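Local coordinates for protein cellulose hydrolase (Bacillus licheniformis, PDB 4YZT) that hydrolyses the beta-1,4-glucosidic bonds of cellulose as a three-module family 5 endoglucanase, and is seen here with cellotetraose bound, at residues E57-D62 with F311-R316; P255-F260 with H295-V300; T367-K372 with L414-H419; S449-I454 with Y502-V507. All coordinates share one frame; numbering follows the deposited sequence.

Contact 1: E57-D62 with F311-R316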
# COMPACT_ATOMS: atom_id res chain seq x y z
N GLU A 57 -19.06 5.76 10.88
CA GLU A 57 -18.35 6.38 12.00
C GLU A 57 -17.44 5.37 12.72
O GLU A 57 -16.32 5.71 13.11
CB GLU A 57 -19.34 7.01 12.99
CG GLU A 57 -18.67 7.84 14.08
CD GLU A 57 -19.65 8.39 15.10
OE1 GLU A 57 -20.88 8.35 14.86
OE2 GLU A 57 -19.19 8.87 16.16
N HIS A 58 -17.90 4.13 12.87
CA HIS A 58 -17.17 3.17 13.70
C HIS A 58 -15.85 2.73 13.06
O HIS A 58 -14.99 2.18 13.74
CB HIS A 58 -18.03 1.94 14.04
CG HIS A 58 -18.38 1.09 12.86
ND1 HIS A 58 -19.69 0.85 12.48
CD2 HIS A 58 -17.61 0.39 12.00
CE1 HIS A 58 -19.70 0.06 11.42
NE2 HIS A 58 -18.45 -0.23 11.10
N THR A 59 -15.68 3.00 11.77
CA THR A 59 -14.42 2.70 11.13
C THR A 59 -13.30 3.52 11.78
O THR A 59 -12.17 3.03 11.94
CB THR A 59 -14.50 2.95 9.61
OG1 THR A 59 -15.42 2.01 9.04
CG2 THR A 59 -13.15 2.79 8.94
N PHE A 60 -13.60 4.75 12.20
CA PHE A 60 -12.57 5.56 12.86
C PHE A 60 -12.24 5.03 14.25
O PHE A 60 -11.09 5.12 14.71
CB PHE A 60 -13.01 7.03 12.91
CG PHE A 60 -12.97 7.68 11.56
CD1 PHE A 60 -11.77 8.05 11.00
CD2 PHE A 60 -14.15 7.87 10.82
CE1 PHE A 60 -11.70 8.62 9.72
CE2 PHE A 60 -14.09 8.45 9.55
CZ PHE A 60 -12.87 8.83 9.00
N ASP A 61 -13.23 4.44 14.92
CA ASP A 61 -12.97 3.76 16.18
C ASP A 61 -12.06 2.55 15.96
O ASP A 61 -11.21 2.25 16.80
CB ASP A 61 -14.28 3.34 16.84
CG ASP A 61 -15.06 4.53 17.36
OD1 ASP A 61 -14.48 5.42 18.03
OD2 ASP A 61 -16.26 4.57 17.07
N ASP A 62 -12.25 1.87 14.83
CA ASP A 62 -11.46 0.69 14.50
C ASP A 62 -10.01 1.09 14.22
O ASP A 62 -9.08 0.38 14.61
CB ASP A 62 -12.06 -0.04 13.28
CG ASP A 62 -13.38 -0.75 13.59
OD1 ASP A 62 -13.66 -1.02 14.77
OD2 ASP A 62 -14.15 -1.05 12.64
N PHE A 311 -7.01 -3.05 5.78
CA PHE A 311 -8.15 -3.17 6.69
C PHE A 311 -9.48 -3.46 5.98
O PHE A 311 -9.93 -2.71 5.12
CB PHE A 311 -8.29 -1.90 7.53
CG PHE A 311 -9.37 -1.99 8.57
CD1 PHE A 311 -9.27 -2.91 9.60
CD2 PHE A 311 -10.48 -1.15 8.53
CE1 PHE A 311 -10.26 -3.02 10.57
CE2 PHE A 311 -11.47 -1.24 9.49
CZ PHE A 311 -11.37 -2.18 10.51
N ASP A 312 -10.12 -4.56 6.38
CA ASP A 312 -11.45 -4.92 5.87
C ASP A 312 -12.50 -4.24 6.72
O ASP A 312 -12.81 -4.70 7.82
CB ASP A 312 -11.63 -6.45 5.88
CG ASP A 312 -12.97 -6.91 5.27
OD1 ASP A 312 -13.96 -6.15 5.26
OD2 ASP A 312 -13.03 -8.07 4.81
N ARG A 313 -13.05 -3.13 6.22
CA ARG A 313 -14.00 -2.32 6.98
C ARG A 313 -15.30 -3.03 7.31
O ARG A 313 -15.90 -2.76 8.35
CB ARG A 313 -14.31 -1.03 6.21
CG ARG A 313 -13.06 -0.20 5.90
CD ARG A 313 -13.39 1.01 5.02
NE ARG A 313 -12.19 1.60 4.42
CZ ARG A 313 -12.22 2.59 3.54
NH1 ARG A 313 -13.39 3.10 3.17
NH2 ARG A 313 -11.09 3.07 3.03
N ALA A 314 -15.77 -3.91 6.42
CA ALA A 314 -17.03 -4.61 6.66
C ALA A 314 -16.88 -5.66 7.75
O ALA A 314 -17.73 -5.78 8.63
CB ALA A 314 -17.55 -5.26 5.37
N GLU A 315 -15.80 -6.44 7.68
CA GLU A 315 -15.50 -7.45 8.70
C GLU A 315 -14.93 -6.83 9.97
O GLU A 315 -14.94 -7.46 11.03
CB GLU A 315 -14.53 -8.49 8.16
CG GLU A 315 -15.13 -9.37 7.10
CD GLU A 315 -16.37 -10.07 7.60
OE1 GLU A 315 -16.29 -10.78 8.63
OE2 GLU A 315 -17.44 -9.89 6.97
N ARG A 316 -14.45 -5.59 9.84
CA ARG A 316 -13.79 -4.86 10.91
C ARG A 316 -12.58 -5.63 11.43
O ARG A 316 -12.36 -5.75 12.63
CB ARG A 316 -14.78 -4.57 12.04
CG ARG A 316 -16.06 -3.92 11.54
CD ARG A 316 -16.98 -3.51 12.67
NE ARG A 316 -16.37 -2.52 13.56
CZ ARG A 316 -16.99 -1.97 14.59
NH1 ARG A 316 -18.25 -2.31 14.86
NH2 ARG A 316 -16.37 -1.09 15.36
O HOH W 1 -18.25 -1.81 8.68
O HOH W 2 -14.96 -0.47 9.97

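Contact 2: P255-F260 with H295-V300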
# COMPACT_ATOMS: atom_id res chain seq x y z
N PRO A 255 18.44 11.91 1.23
CA PRO A 255 18.62 13.30 0.78
C PRO A 255 17.51 14.25 1.21
O PRO A 255 17.74 15.47 1.26
CB PRO A 255 18.66 13.17 -0.74
CG PRO A 255 19.14 11.79 -0.99
CD PRO A 255 18.53 10.96 0.11
N VAL A 256 16.32 13.72 1.49
CA VAL A 256 15.20 14.57 1.91
C VAL A 256 15.43 14.99 3.36
O VAL A 256 15.15 16.13 3.75
CB VAL A 256 13.84 13.85 1.77
CG1 VAL A 256 12.70 14.70 2.33
CG2 VAL A 256 13.57 13.52 0.31
N TYR A 257 15.97 14.07 4.15
CA TYR A 257 16.41 14.42 5.49
C TYR A 257 17.51 15.48 5.43
O TYR A 257 17.47 16.47 6.15
CB TYR A 257 16.91 13.18 6.23
CG TYR A 257 17.62 13.53 7.50
CD1 TYR A 257 16.90 13.85 8.64
CD2 TYR A 257 19.00 13.54 7.57
CE1 TYR A 257 17.54 14.18 9.82
CE2 TYR A 257 19.66 13.87 8.74
CZ TYR A 257 18.91 14.19 9.87
OH TYR A 257 19.55 14.51 11.04
N GLU A 258 18.49 15.28 4.55
CA GLU A 258 19.63 16.18 4.54
C GLU A 258 19.29 17.60 4.05
O GLU A 258 19.80 18.57 4.59
CB GLU A 258 20.75 15.60 3.68
CG GLU A 258 21.35 14.29 4.20
CD GLU A 258 22.35 13.68 3.22
OE1 GLU A 258 23.54 13.56 3.56
OE2 GLU A 258 21.93 13.34 2.09
N LYS A 259 18.43 17.72 3.04
CA LYS A 259 18.11 19.03 2.49
C LYS A 259 17.08 19.77 3.33
O LYS A 259 17.15 20.99 3.47
CB LYS A 259 17.59 18.92 1.05
CG LYS A 259 17.39 20.29 0.38
CD LYS A 259 17.13 20.19 -1.11
CE LYS A 259 17.19 21.57 -1.75
NZ LYS A 259 17.27 21.46 -3.23
N PHE A 260 16.13 19.02 3.88
CA PHE A 260 14.95 19.66 4.48
C PHE A 260 14.78 19.39 5.97
O PHE A 260 14.66 20.33 6.74
CB PHE A 260 13.69 19.23 3.73
CG PHE A 260 13.64 19.71 2.30
CD1 PHE A 260 13.65 21.07 2.01
CD2 PHE A 260 13.55 18.81 1.25
CE1 PHE A 260 13.61 21.52 0.68
CE2 PHE A 260 13.49 19.24 -0.07
CZ PHE A 260 13.53 20.60 -0.36
N HIS A 295 10.98 6.68 10.30
CA HIS A 295 11.12 7.10 11.69
C HIS A 295 12.53 7.63 11.97
O HIS A 295 12.68 8.68 12.59
CB HIS A 295 10.77 5.94 12.63
CG HIS A 295 10.39 6.38 14.01
ND1 HIS A 295 11.32 6.53 15.02
CD2 HIS A 295 9.19 6.72 14.55
CE1 HIS A 295 10.71 6.95 16.12
NE2 HIS A 295 9.42 7.06 15.86
N LYS A 296 13.54 6.90 11.52
CA LYS A 296 14.94 7.30 11.69
C LYS A 296 15.19 8.71 11.17
O LYS A 296 15.94 9.50 11.77
CB LYS A 296 15.87 6.32 10.97
CG LYS A 296 17.35 6.69 10.95
CD LYS A 296 18.12 5.66 10.12
CE LYS A 296 19.61 5.86 10.16
NZ LYS A 296 20.32 4.89 9.26
N TYR A 297 14.57 9.04 10.03
CA TYR A 297 14.83 10.33 9.42
C TYR A 297 13.73 11.34 9.73
O TYR A 297 13.61 12.36 9.06
CB TYR A 297 15.04 10.16 7.91
CG TYR A 297 16.37 9.49 7.59
CD1 TYR A 297 17.57 10.13 7.86
CD2 TYR A 297 16.42 8.22 7.03
CE1 TYR A 297 18.79 9.53 7.59
CE2 TYR A 297 17.64 7.60 6.76
CZ TYR A 297 18.82 8.28 7.04
OH TYR A 297 20.03 7.68 6.78
N GLN A 298 12.95 11.05 10.77
CA GLN A 298 11.92 11.97 11.26
C GLN A 298 10.86 12.37 10.21
O GLN A 298 10.47 13.54 10.14
CB GLN A 298 12.58 13.24 11.81
CG GLN A 298 13.65 12.95 12.86
CD GLN A 298 14.43 14.20 13.23
OE1 GLN A 298 13.85 15.27 13.40
NE2 GLN A 298 15.74 14.08 13.33
N MET A 299 10.39 11.39 9.45
CA MET A 299 9.34 11.59 8.45
C MET A 299 8.10 10.79 8.82
O MET A 299 8.19 9.61 9.10
CB MET A 299 9.83 11.17 7.06
CG MET A 299 11.07 11.90 6.63
SD MET A 299 11.87 11.02 5.30
CE MET A 299 13.23 12.14 4.98
N VAL A 300 6.95 11.45 8.83
CA VAL A 300 5.70 10.80 9.21
C VAL A 300 5.22 9.88 8.08
O VAL A 300 4.95 10.35 6.97
CB VAL A 300 4.61 11.83 9.52
CG1 VAL A 300 3.27 11.14 9.83
CG2 VAL A 300 5.02 12.76 10.66

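Contact 3: T367-K372 with L414-H419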
# COMPACT_ATOMS: atom_id res chain seq x y z
N THR A 367 10.92 -14.72 23.01
CA THR A 367 10.46 -15.11 24.34
C THR A 367 9.60 -16.39 24.34
O THR A 367 9.27 -16.91 25.40
CB THR A 367 9.65 -13.98 25.00
OG1 THR A 367 8.67 -13.50 24.08
CG2 THR A 367 10.57 -12.82 25.40
N GLY A 368 9.26 -16.89 23.15
CA GLY A 368 8.46 -18.10 23.07
C GLY A 368 7.84 -18.40 21.72
O GLY A 368 7.76 -17.52 20.86
N ILE A 369 7.42 -19.65 21.54
CA ILE A 369 6.71 -20.06 20.33
C ILE A 369 5.41 -20.78 20.70
O ILE A 369 5.42 -21.78 21.43
CB ILE A 369 7.58 -20.97 19.44
CG1 ILE A 369 8.92 -20.31 19.13
CG2 ILE A 369 6.85 -21.30 18.15
CD1 ILE A 369 9.92 -21.21 18.42
N TYR A 370 4.30 -20.26 20.19
CA TYR A 370 2.99 -20.75 20.60
C TYR A 370 2.14 -21.27 19.46
O TYR A 370 2.24 -20.81 18.31
CB TYR A 370 2.21 -19.64 21.31
CG TYR A 370 2.88 -19.11 22.56
CD1 TYR A 370 3.93 -18.20 22.47
CD2 TYR A 370 2.45 -19.49 23.82
CE1 TYR A 370 4.54 -17.71 23.60
CE2 TYR A 370 3.06 -19.01 24.96
CZ TYR A 370 4.10 -18.12 24.84
OH TYR A 370 4.72 -17.62 25.98
N GLN A 371 1.29 -22.23 19.78
CA GLN A 371 0.18 -22.57 18.92
C GLN A 371 -1.11 -22.28 19.67
O GLN A 371 -1.35 -22.85 20.73
CB GLN A 371 0.26 -24.02 18.49
CG GLN A 371 -0.84 -24.40 17.54
CD GLN A 371 -0.89 -25.89 17.31
OE1 GLN A 371 -0.49 -26.67 18.17
NE2 GLN A 371 -1.39 -26.29 16.15
N LYS A 372 -1.91 -21.37 19.11
CA LYS A 372 -3.03 -20.75 19.82
C LYS A 372 -2.47 -19.97 21.00
O LYS A 372 -1.83 -18.94 20.82
CB LYS A 372 -4.06 -21.79 20.28
N LEU A 414 2.30 -21.06 14.00
CA LEU A 414 3.18 -20.85 15.14
C LEU A 414 3.39 -19.35 15.35
O LEU A 414 3.80 -18.64 14.43
CB LEU A 414 4.51 -21.58 14.95
CG LEU A 414 4.40 -23.09 14.75
CD1 LEU A 414 5.78 -23.71 14.61
CD2 LEU A 414 3.62 -23.75 15.89
N THR A 415 3.08 -18.88 16.55
CA THR A 415 3.29 -17.49 16.90
C THR A 415 4.60 -17.32 17.67
O THR A 415 4.74 -17.80 18.79
CB THR A 415 2.12 -16.94 17.74
OG1 THR A 415 0.91 -17.00 16.98
CG2 THR A 415 2.36 -15.49 18.15
N PHE A 416 5.57 -16.64 17.05
CA PHE A 416 6.82 -16.31 17.70
C PHE A 416 6.65 -14.97 18.41
O PHE A 416 6.39 -13.96 17.76
CB PHE A 416 7.98 -16.21 16.69
CG PHE A 416 8.29 -17.50 15.96
CD1 PHE A 416 7.40 -18.03 15.04
CD2 PHE A 416 9.50 -18.16 16.17
CE1 PHE A 416 7.69 -19.22 14.36
CE2 PHE A 416 9.80 -19.33 15.49
CZ PHE A 416 8.89 -19.87 14.59
N THR A 417 6.78 -14.97 19.74
CA THR A 417 6.64 -13.73 20.50
C THR A 417 8.01 -13.18 20.84
O THR A 417 8.96 -13.93 21.00
CB THR A 417 5.83 -13.94 21.80
OG1 THR A 417 6.53 -14.84 22.67
CG2 THR A 417 4.46 -14.52 21.50
N PHE A 418 8.10 -11.85 20.95
CA PHE A 418 9.36 -11.20 21.30
C PHE A 418 9.11 -10.24 22.46
O PHE A 418 7.98 -9.82 22.68
CB PHE A 418 9.95 -10.49 20.07
CG PHE A 418 10.22 -11.42 18.92
CD1 PHE A 418 11.44 -12.07 18.81
CD2 PHE A 418 9.23 -11.70 17.98
CE1 PHE A 418 11.68 -12.96 17.77
CE2 PHE A 418 9.47 -12.59 16.94
CZ PHE A 418 10.69 -13.22 16.84
N HIS A 419 10.16 -9.94 23.22
CA HIS A 419 10.01 -9.08 24.39
C HIS A 419 9.44 -7.72 23.98
O HIS A 419 8.61 -7.16 24.68
CB HIS A 419 11.34 -8.90 25.11
CG HIS A 419 11.24 -8.09 26.37
ND1 HIS A 419 11.79 -6.83 26.48
CD2 HIS A 419 10.65 -8.35 27.56
CE1 HIS A 419 11.55 -6.36 27.69
NE2 HIS A 419 10.86 -7.26 28.37
O HOH W 3 -0.13 -19.50 17.06
O HOH W 4 5.11 -14.71 25.52

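Contact 4: S449-I454 with Y502-V507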
# COMPACT_ATOMS: atom_id res chain seq x y z
N SER A 449 -15.22 -11.49 -24.45
CA SER A 449 -16.12 -10.69 -23.62
C SER A 449 -15.93 -11.07 -22.15
O SER A 449 -16.53 -12.03 -21.67
CB SER A 449 -17.58 -10.88 -24.03
OG SER A 449 -18.42 -9.91 -23.43
N GLY A 450 -15.10 -10.32 -21.45
CA GLY A 450 -14.80 -10.62 -20.07
C GLY A 450 -13.61 -11.54 -19.90
O GLY A 450 -13.02 -12.01 -20.88
N ASP A 451 -13.27 -11.81 -18.65
CA ASP A 451 -12.07 -12.56 -18.31
C ASP A 451 -12.24 -14.04 -18.62
O ASP A 451 -13.37 -14.54 -18.73
CB ASP A 451 -11.74 -12.36 -16.82
CG ASP A 451 -11.65 -10.89 -16.43
OD1 ASP A 451 -11.42 -10.05 -17.35
OD2 ASP A 451 -11.80 -10.56 -15.22
N LEU A 452 -11.12 -14.73 -18.78
CA LEU A 452 -11.14 -16.19 -18.92
C LEU A 452 -10.98 -16.84 -17.55
O LEU A 452 -9.98 -16.61 -16.86
CB LEU A 452 -10.03 -16.68 -19.87
CG LEU A 452 -9.84 -18.20 -20.02
CD1 LEU A 452 -11.02 -18.85 -20.75
CD2 LEU A 452 -8.52 -18.53 -20.73
N LYS A 453 -11.98 -17.63 -17.17
CA LYS A 453 -11.93 -18.41 -15.95
C LYS A 453 -11.24 -19.74 -16.20
O LYS A 453 -11.56 -20.43 -17.17
CB LYS A 453 -13.33 -18.63 -15.40
CG LYS A 453 -13.39 -19.43 -14.10
CD LYS A 453 -14.83 -19.66 -13.68
CE LYS A 453 -14.88 -20.29 -12.29
NZ LYS A 453 -16.28 -20.59 -11.86
N ILE A 454 -10.29 -20.08 -15.33
CA ILE A 454 -9.61 -21.36 -15.36
C ILE A 454 -9.86 -22.07 -14.03
O ILE A 454 -9.13 -21.85 -13.06
CB ILE A 454 -8.09 -21.16 -15.61
CG1 ILE A 454 -7.88 -20.42 -16.94
CG2 ILE A 454 -7.37 -22.51 -15.60
CD1 ILE A 454 -6.62 -19.56 -16.99
N TYR A 502 -7.53 -16.68 -13.22
CA TYR A 502 -8.17 -15.84 -14.22
C TYR A 502 -7.14 -15.08 -15.05
O TYR A 502 -6.17 -14.55 -14.51
CB TYR A 502 -9.11 -14.83 -13.56
CG TYR A 502 -10.37 -15.42 -12.95
CD1 TYR A 502 -11.56 -15.44 -13.66
CD2 TYR A 502 -10.36 -15.93 -11.65
CE1 TYR A 502 -12.72 -15.97 -13.10
CE2 TYR A 502 -11.50 -16.47 -11.09
CZ TYR A 502 -12.68 -16.48 -11.81
OH TYR A 502 -13.82 -17.02 -11.27
N LEU A 503 -7.35 -15.05 -16.36
CA LEU A 503 -6.67 -14.11 -17.24
C LEU A 503 -7.63 -12.99 -17.62
O LEU A 503 -8.76 -13.24 -18.08
CB LEU A 503 -6.16 -14.79 -18.51
CG LEU A 503 -4.98 -15.73 -18.36
CD1 LEU A 503 -4.72 -16.42 -19.67
CD2 LEU A 503 -3.74 -14.93 -17.92
N LYS A 504 -7.17 -11.76 -17.46
CA LYS A 504 -8.01 -10.61 -17.74
C LYS A 504 -8.29 -10.47 -19.24
O LYS A 504 -7.47 -10.83 -20.08
CB LYS A 504 -7.36 -9.33 -17.19
CG LYS A 504 -7.33 -9.28 -15.67
CD LYS A 504 -8.62 -8.76 -15.08
CE LYS A 504 -8.75 -7.27 -15.30
NZ LYS A 504 -9.60 -6.62 -14.28
N GLU A 505 -9.48 -9.96 -19.54
CA GLU A 505 -9.88 -9.67 -20.92
C GLU A 505 -8.78 -8.94 -21.70
O GLU A 505 -8.51 -9.25 -22.85
CB GLU A 505 -11.15 -8.83 -20.93
CG GLU A 505 -11.75 -8.67 -22.30
CD GLU A 505 -12.82 -7.60 -22.35
OE1 GLU A 505 -12.47 -6.40 -22.25
OE2 GLU A 505 -14.00 -7.97 -22.47
N ARG A 506 -8.15 -7.97 -21.04
CA ARG A 506 -7.02 -7.23 -21.59
C ARG A 506 -5.99 -8.14 -22.27
O ARG A 506 -5.54 -7.86 -23.38
CB ARG A 506 -6.34 -6.43 -20.47
CG ARG A 506 -4.95 -5.92 -20.80
CD ARG A 506 -4.38 -5.15 -19.60
NE ARG A 506 -2.94 -4.92 -19.73
CZ ARG A 506 -2.40 -3.95 -20.46
NH1 ARG A 506 -1.08 -3.83 -20.51
NH2 ARG A 506 -3.16 -3.10 -21.14
N VAL A 507 -5.62 -9.22 -21.59
CA VAL A 507 -4.61 -10.14 -22.12
C VAL A 507 -5.15 -10.89 -23.33
O VAL A 507 -4.45 -11.06 -24.34
CB VAL A 507 -4.16 -11.16 -21.05
CG1 VAL A 507 -3.35 -12.29 -21.68
CG2 VAL A 507 -3.37 -10.45 -19.95
O HOH W 5 -12.51 -8.23 -14.42

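Contact 1: E57-D62 with F311-R316
His-58 meets Arg-316 because its CG lies between the backbone N and the carbonyl carbon (chi1 66°), while a bend at chi3 of Arg-316 (61°) places NE toward Asp-62. The guanidinium lies flat on the imidazole, centres 4.0 Å apart and planes at 21°, with His-58 CD2 over the middle of the guanidinium. Asp-62 then takes the same group side-on, one oxygen to each nitrogen. OD2 of Asp-62 accepts from Arg-316 NE at 2.8 Å through its syn lone pair, and OD1 of Asp-62 is met by Arg-316 NH2 at 2.8 Å on the syn side but out of the carboxylate plane. An alanine in place of Asp-62 would probably leave Arg-316 without its charged mate and its guanidinium freer to slide off the imidazole. CB of Asp-62 packs 3.6 Å from CZ of Phe-311. Two waters join helix side chains to the carbonyl of Arg-313: one accepts from Thr-59 OG1 and donates to Asp-62 OD2, the other bonds to His-58 NE2. NH1 and NH2 of Arg-313, whose side chain is about 10 Å from a bound glucose unit, hydrogen-bond to Thr-40 OG1 and Gly-38 O. Helix 57-66, which follows the first barrel strand, 34-36, faces the hairpin of strands 311-312 and 317-318 after the last barrel strand, 299-303, while Phe-60 turns to helix 91-105.

Contact 2: P255-F260 with H295-V300
Tyr-257, on helix 243-261, packs against Tyr-297, the residue where helix 280-296 of the (beta/alpha)8 barrel gives way to a Schellman motif. Gln-298, with positive phi, is the C-prime residue of that motif: its N bonds to His-295 O, and the N of Met-299 reaches back to the carbonyl of the residue before His-295. The chain is thereby turned directly into strand 299-303, the last of the barrel.

The aromatic part is an oblique meeting of two rings, their centroids 5.2 Å apart and their planes at 50°. CD1 of Tyr-297 comes over one face of the Tyr-257 ring, 3.4 Å from CG of Tyr-257. The CG of Tyr-257 stands anti to its backbone N (chi1 169°), which swings the ring to meet Tyr-297, and the two side chains cross at about a right angle. On the Tyr-297 ring, CG of the preceding Lys-296 sits over one face.

The apolar part belongs to the methyl of Met-299. Extended beyond CG, the Met-299 chain brings CE to the helix, where it lies 3.7 Å from Val-256 CB and 3.5 Å from the backbone N of Tyr-257. Tyr-222 of strand 218-224 packs against both Val-256 and Met-299 and so joins this cluster to the barrel wall.

Polar contacts bypass the interface itself: no hydrogen bond crosses it. Tyr-297 OH and Lys-296 NZ instead converge on Glu-250 OE2, an earlier residue of helix 243-261, in a hydrogen bond and a salt bridge. NE2 of Gln-298 lies near the plane of the Tyr-257 ring, at its edge, 3.9 Å from CE1 of Tyr-257.

Contact 3: T367-K372 with L414-H419
Ile-369 and Phe-416 lie side by side on the tightly packed face of this strand pair. CG2 of Ile-369 stands over the middle of the phenyl ring in a CH-pi contact, 4.3 Å from the centroid of Phe-416, and CD1 of Ile-369 comes to 3.5 Å from CE2 of Phe-416. Leu-414 CB adds to this face, 4.0 Å from Ile-369 CG2. An alanine in place of Ile-369 would probably open a gap over the Phe-416 ring and beside Leu-414.

Between the two faces runs an antiparallel ladder of the X2 module, which belongs to the E-set (immunoglobulin-like) clan, strand 366-371 lying beside strand 409-418. Gly-368 with Thr-417 and Tyr-370 with Thr-415 are its hydrogen-bonded pairs, flanking the non-hydrogen-bonded pair of Ile-369 with Phe-416; Thr-415 N reaches Tyr-370 O at 2.7 Å.

The opposite face, that of Tyr-370, Thr-415 and Thr-417, is polar and wetter. Gly-368 belongs here too: a side chain would run into Tyr-370 CE1 and its own preceding carbonyl. One water bridges Tyr-370 OH and Thr-417 OG1, and another links Thr-415 OG1 with Tyr-370 O. At the strand end, Thr-367 OG1 and Thr-417 OG1 hydrogen-bond at 2.9 Å, their side chains crossing at about a right angle.

Contact 4: S449-I454 with Y502-V507
Tyr-502 lies alongside Lys-453, whose methylenes pass obliquely by the CE1 and OH side of the tyrosine: CB of Lys-453 is 3.6 Å from CE1 of Tyr-502, and the lysine chain, extended beyond CG, carries CE of Lys-453 to 3.6 Å from OH of Tyr-502. Tyr-495 stacks on the same tyrosine.

Leu-503 forms an antiparallel hydrogen-bonded pair with Leu-452 in the sheet of strands 435-436, 452-457, 500-503 and 494-497, probably part of the third module. Leu-452 N gives to Leu-503 O at 2.9 Å and Leu-503 N to Leu-452 O at 3.1 Å. The Leu-503 side chain goes to the other side of the sheet, toward Phe-517 and Phe-519 of strand 515-522.

Lys-504 is at the N-cap position of helix 505-510. Its chain lies beside Asp-451, and a water that donates to Asp-451 OD2 is weakly held by Lys-504 NZ.

Glu-505 opens the helix, and its N gives to Asp-451 OD1 at 2.9 Å. With CG anti to the backbone N (chi1 -171°), its extended chain reaches back, OE2 taking the N-H of Gly-450 at 2.8 Å in a nearly straight bond of 171°.

Asp-451 OD2 also accepts from Tyr-495 OH. A carboxylate accepting at the start of a helix, with a lysine near by, is likely to be stabilised in its charged form, and two bonds, one given by Glu-505 N and one accepted by its carboxylate, tie the approach to strand 452-457 to the helix's first turn.

Along the chain, contact 2 falls between the two halves of contact 1, and contacts 3 and 4 follow in turn. Contacts 1 and 2 belong to the catalytic barrel and are 31 Å apart between centres; the link from strand 299-303 to strand 311-312 runs from one to the other. Contact 3 is in the X2 domain's mixed sheet, and contact 4 in a separate four-stranded sheet, 42 Å away centre to centre. No two contacts touch. Contacts 2 and 4 lie on opposite sides of the chain's centre, whereas the side chains of Arg-313 and Lys-504 are about 10 and 9 Å from a bound glucose unit, which puts what is probably the third module near the bound glycan.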